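Local atomic coordinates of putative thiosulfate sulfurtransferase YNJE (Escherichia coli, PDB entry 2WLR), a protein that catalyses the transfer of sulfur from thiosulfate to cyanide, giving thiocyanate and sulfite, by way of an enzyme persulfide intermediate. Residues 53-64 with 87-98. Residues are numbered along the deposited sequence; the frame is centred on the assembly and turned at random.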
# COMPACT_ATOMS: atom_id res chain seq x y z
N ALA A 53 -5.95 -15.86 8.97
CA ALA A 53 -5.46 -17.22 9.21
C ALA A 53 -4.40 -17.60 8.19
O ALA A 53 -3.50 -18.34 8.50
CB ALA A 53 -6.58 -18.25 9.18
N SER A 54 -4.50 -17.08 6.96
CA SER A 54 -3.52 -17.34 5.90
C SER A 54 -2.13 -16.78 6.19
O SER A 54 -1.19 -17.17 5.51
CB SER A 54 -4.02 -16.77 4.58
OG SER A 54 -4.12 -15.36 4.61
N TRP A 55 -2.00 -15.90 7.17
CA TRP A 55 -0.68 -15.41 7.54
C TRP A 55 0.05 -16.26 8.54
O TRP A 55 1.26 -16.09 8.70
CB TRP A 55 -0.77 -14.03 8.20
CG TRP A 55 -1.46 -12.96 7.43
CD1 TRP A 55 -1.70 -12.93 6.10
CD2 TRP A 55 -1.95 -11.74 7.96
NE1 TRP A 55 -2.36 -11.76 5.77
CE2 TRP A 55 -2.49 -11.00 6.90
CE3 TRP A 55 -1.97 -11.19 9.24
CZ2 TRP A 55 -3.13 -9.76 7.12
CZ3 TRP A 55 -2.55 -9.98 9.43
CH2 TRP A 55 -3.13 -9.28 8.38
N LEU A 56 -0.66 -17.12 9.25
CA LEU A 56 -0.11 -17.77 10.44
C LEU A 56 1.14 -18.62 10.18
O LEU A 56 2.02 -18.61 11.02
CB LEU A 56 -1.16 -18.61 11.14
CG LEU A 56 -2.31 -17.80 11.75
CD1 LEU A 56 -3.41 -18.75 12.19
CD2 LEU A 56 -1.83 -16.90 12.90
N ASP A 57 1.19 -19.28 9.03
CA ASP A 57 2.35 -20.11 8.65
C ASP A 57 3.58 -19.27 8.32
O ASP A 57 4.66 -19.81 8.08
CB ASP A 57 1.99 -21.06 7.48
CG ASP A 57 1.71 -20.34 6.17
OD1 ASP A 57 1.67 -19.10 6.12
OD2 ASP A 57 1.52 -21.05 5.15
N LYS A 58 3.41 -17.94 8.29
CA LYS A 58 4.52 -17.02 8.08
C LYS A 58 4.73 -16.10 9.27
O LYS A 58 5.40 -15.06 9.15
CB LYS A 58 4.30 -16.18 6.83
CG LYS A 58 4.34 -17.01 5.55
CD LYS A 58 3.93 -16.20 4.32
CE LYS A 58 2.46 -15.77 4.34
NZ LYS A 58 1.50 -16.90 4.23
N MSE A 59 4.14 -16.44 10.40
CA MSE A 59 4.34 -15.68 11.62
C MSE A 59 4.88 -16.58 12.69
O MSE A 59 4.22 -17.53 13.12
CB MSE A 59 3.01 -15.13 12.13
CG MSE A 59 2.43 -14.02 11.29
SE MSE A 59 0.71 -13.34 11.85
CE MSE A 59 1.16 -12.35 13.35
N SER A 60 6.07 -16.23 13.17
CA SER A 60 6.72 -16.95 14.23
C SER A 60 6.06 -16.61 15.56
O SER A 60 5.22 -15.70 15.63
CB SER A 60 8.17 -16.53 14.28
OG SER A 60 8.28 -15.17 14.69
N THR A 61 6.44 -17.32 16.61
CA THR A 61 6.02 -16.94 17.97
C THR A 61 6.35 -15.49 18.30
O THR A 61 5.48 -14.74 18.79
CB THR A 61 6.71 -17.87 18.99
OG1 THR A 61 6.27 -19.20 18.74
CG2 THR A 61 6.39 -17.49 20.45
N GLU A 62 7.58 -15.06 18.04
CA GLU A 62 7.99 -13.69 18.30
C GLU A 62 7.17 -12.71 17.51
O GLU A 62 6.77 -11.69 18.03
CB GLU A 62 9.49 -13.44 18.02
CG GLU A 62 9.88 -12.04 17.41
CD GLU A 62 10.20 -10.91 18.41
OE1 GLU A 62 10.65 -11.21 19.53
OE2 GLU A 62 10.03 -9.70 18.06
N GLN A 63 6.94 -13.02 16.24
CA GLN A 63 6.15 -12.13 15.41
C GLN A 63 4.70 -12.01 15.88
O GLN A 63 4.14 -10.91 15.90
CB GLN A 63 6.21 -12.56 13.97
CG GLN A 63 7.55 -12.21 13.33
CD GLN A 63 7.79 -12.89 11.99
OE1 GLN A 63 7.30 -13.98 11.74
NE2 GLN A 63 8.61 -12.25 11.15
N LEU A 64 4.09 -13.11 16.29
CA LEU A 64 2.73 -13.05 16.85
C LEU A 64 2.70 -12.33 18.21
O LEU A 64 1.77 -11.56 18.49
CB LEU A 64 2.09 -14.43 16.96
CG LEU A 64 0.64 -14.45 17.48
CD1 LEU A 64 -0.32 -13.56 16.67
CD2 LEU A 64 0.15 -15.91 17.57
N ASP A 87 -10.75 -20.80 9.54
CA ASP A 87 -9.83 -19.70 9.85
C ASP A 87 -9.96 -19.27 11.31
O ASP A 87 -8.95 -18.98 11.97
CB ASP A 87 -10.14 -18.46 8.97
CG ASP A 87 -9.74 -18.63 7.49
OD1 ASP A 87 -9.15 -19.68 7.14
OD2 ASP A 87 -10.01 -17.68 6.67
N VAL A 88 -11.18 -19.21 11.81
CA VAL A 88 -11.42 -18.81 13.20
C VAL A 88 -10.76 -19.84 14.13
O VAL A 88 -10.09 -19.45 15.10
CB VAL A 88 -12.95 -18.68 13.48
CG1 VAL A 88 -13.24 -18.67 14.97
CG2 VAL A 88 -13.46 -17.39 12.85
N ASP A 89 -10.90 -21.12 13.83
CA ASP A 89 -10.28 -22.16 14.66
C ASP A 89 -8.76 -22.06 14.64
O ASP A 89 -8.10 -22.21 15.68
CB ASP A 89 -10.71 -23.54 14.15
CG ASP A 89 -10.16 -24.68 14.99
OD1 ASP A 89 -10.69 -24.88 16.10
OD2 ASP A 89 -9.21 -25.32 14.54
N ALA A 90 -8.18 -21.82 13.47
CA ALA A 90 -6.73 -21.71 13.32
C ALA A 90 -6.17 -20.56 14.14
O ALA A 90 -5.17 -20.67 14.86
CB ALA A 90 -6.37 -21.52 11.86
N VAL A 91 -6.81 -19.40 14.02
CA VAL A 91 -6.42 -18.23 14.79
C VAL A 91 -6.62 -18.45 16.30
O VAL A 91 -5.76 -18.11 17.09
CB VAL A 91 -7.16 -16.95 14.28
CG1 VAL A 91 -6.93 -15.78 15.21
CG2 VAL A 91 -6.71 -16.66 12.85
N LYS A 92 -7.76 -19.04 16.67
CA LYS A 92 -8.03 -19.34 18.09
C LYS A 92 -6.86 -20.14 18.68
O LYS A 92 -6.37 -19.82 19.75
CB LYS A 92 -9.32 -20.12 18.25
CG LYS A 92 -9.59 -20.60 19.67
CD LYS A 92 -10.45 -21.87 19.71
CE LYS A 92 -9.62 -23.10 19.29
NZ LYS A 92 -10.40 -24.37 19.37
N THR A 93 -6.40 -21.12 17.94
CA THR A 93 -5.39 -22.05 18.45
C THR A 93 -4.07 -21.33 18.66
O THR A 93 -3.44 -21.46 19.72
CB THR A 93 -5.28 -23.24 17.52
OG1 THR A 93 -6.54 -23.93 17.51
CG2 THR A 93 -4.19 -24.21 17.98
N ARG A 94 -3.64 -20.51 17.70
CA ARG A 94 -2.43 -19.71 17.84
C ARG A 94 -2.55 -18.70 18.98
O ARG A 94 -1.58 -18.48 19.73
CB ARG A 94 -2.02 -19.02 16.53
CG ARG A 94 -1.35 -19.95 15.50
CD ARG A 94 0.04 -20.44 15.92
NE ARG A 94 1.00 -19.38 16.06
CZ ARG A 94 1.71 -18.83 15.08
NH1 ARG A 94 1.56 -19.19 13.82
NH2 ARG A 94 2.58 -17.88 15.39
N LEU A 95 -3.71 -18.07 19.12
CA LEU A 95 -3.85 -17.07 20.18
C LEU A 95 -3.85 -17.71 21.55
O LEU A 95 -3.35 -17.12 22.51
CB LEU A 95 -5.10 -16.21 19.96
CG LEU A 95 -5.03 -15.28 18.76
CD1 LEU A 95 -6.37 -14.60 18.65
CD2 LEU A 95 -3.94 -14.26 18.81
N GLN A 96 -4.45 -18.89 21.67
CA GLN A 96 -4.40 -19.64 22.94
C GLN A 96 -2.96 -19.96 23.32
O GLN A 96 -2.55 -19.73 24.46
CB GLN A 96 -5.19 -20.95 22.84
CG GLN A 96 -6.70 -20.76 22.80
CD GLN A 96 -7.46 -22.05 22.52
OE1 GLN A 96 -6.91 -23.01 21.98
NE2 GLN A 96 -8.73 -22.06 22.84
N LYS A 97 -2.18 -20.44 22.37
CA LYS A 97 -0.78 -20.79 22.61
C LYS A 97 0.05 -19.53 22.90
O LYS A 97 1.08 -19.61 23.59
CB LYS A 97 -0.22 -21.59 21.45
CG LYS A 97 -0.78 -23.00 21.38
CD LYS A 97 -0.54 -23.62 20.01
CE LYS A 97 -1.22 -24.97 19.83
NZ LYS A 97 -0.97 -25.53 18.45
N ALA A 98 -0.40 -18.37 22.41
CA ALA A 98 0.24 -17.09 22.71
C ALA A 98 -0.11 -16.54 24.10
O ALA A 98 0.46 -15.56 24.52
CB ALA A 98 -0.13 -16.04 21.63
O HOH W 1 -7.51 -16.12 6.07
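The carbonyl oxygen of M59, a selenomethionine, takes two N-H groups from the guanidinium of R94. The bond from R94 NH2 to M59 O is 2.8 Å long, with an angle of 152° at the hydrogen. R94 NH1 adds a weak bond to the same oxygen and a shorter one, 2.9 Å, to L56 O. L56 O is itself held twice. R94 NH1 and the backbone N of M59 approach it from opposite faces of the carbonyl plane. Both acceptors lie close to the guanidinium plane, so the edge of the flat group faces both carbonyl oxygens, which limits its rotation.

The arginine chain bends at chi2 (-68°) and chi3 (-63°), which brings its end from helix 85-97 across to this turn. L56 CD2 lies over one face of the guanidinium, and the L56 side chain points back against the arginine. L64 lies aslant the arginine chain, its CD2 3.9 Å from R94 NE. The same methyl touches A98 CB.

Nearer the start of the helix the contact is mainly between apolar groups, with D87 at its edge. L56 CD1 sits 4.0 Å from V91 CG2 and also meets A90. A53 CB packs on D87, with D87 OD1 3.6 Å away. One water joins S54 N to D87 OD2.

The turn leads into helix 61-70, which opens with a capping box. S60 OG accepts from Q63 N (3.0 Å), and S60 N gives a nearly straight bond to Q63 OE1. On the inner side of helix 85-97, V91 rests on L81 of strand 79-82 and L95 on I103 of strand 103-105. Away from the active-site cysteine, the contact joins the turn 53-60 and the start of helix 61-70 to helix 85-97, within the alpha/beta rhodanese fold, where helices pack beside a parallel sheet.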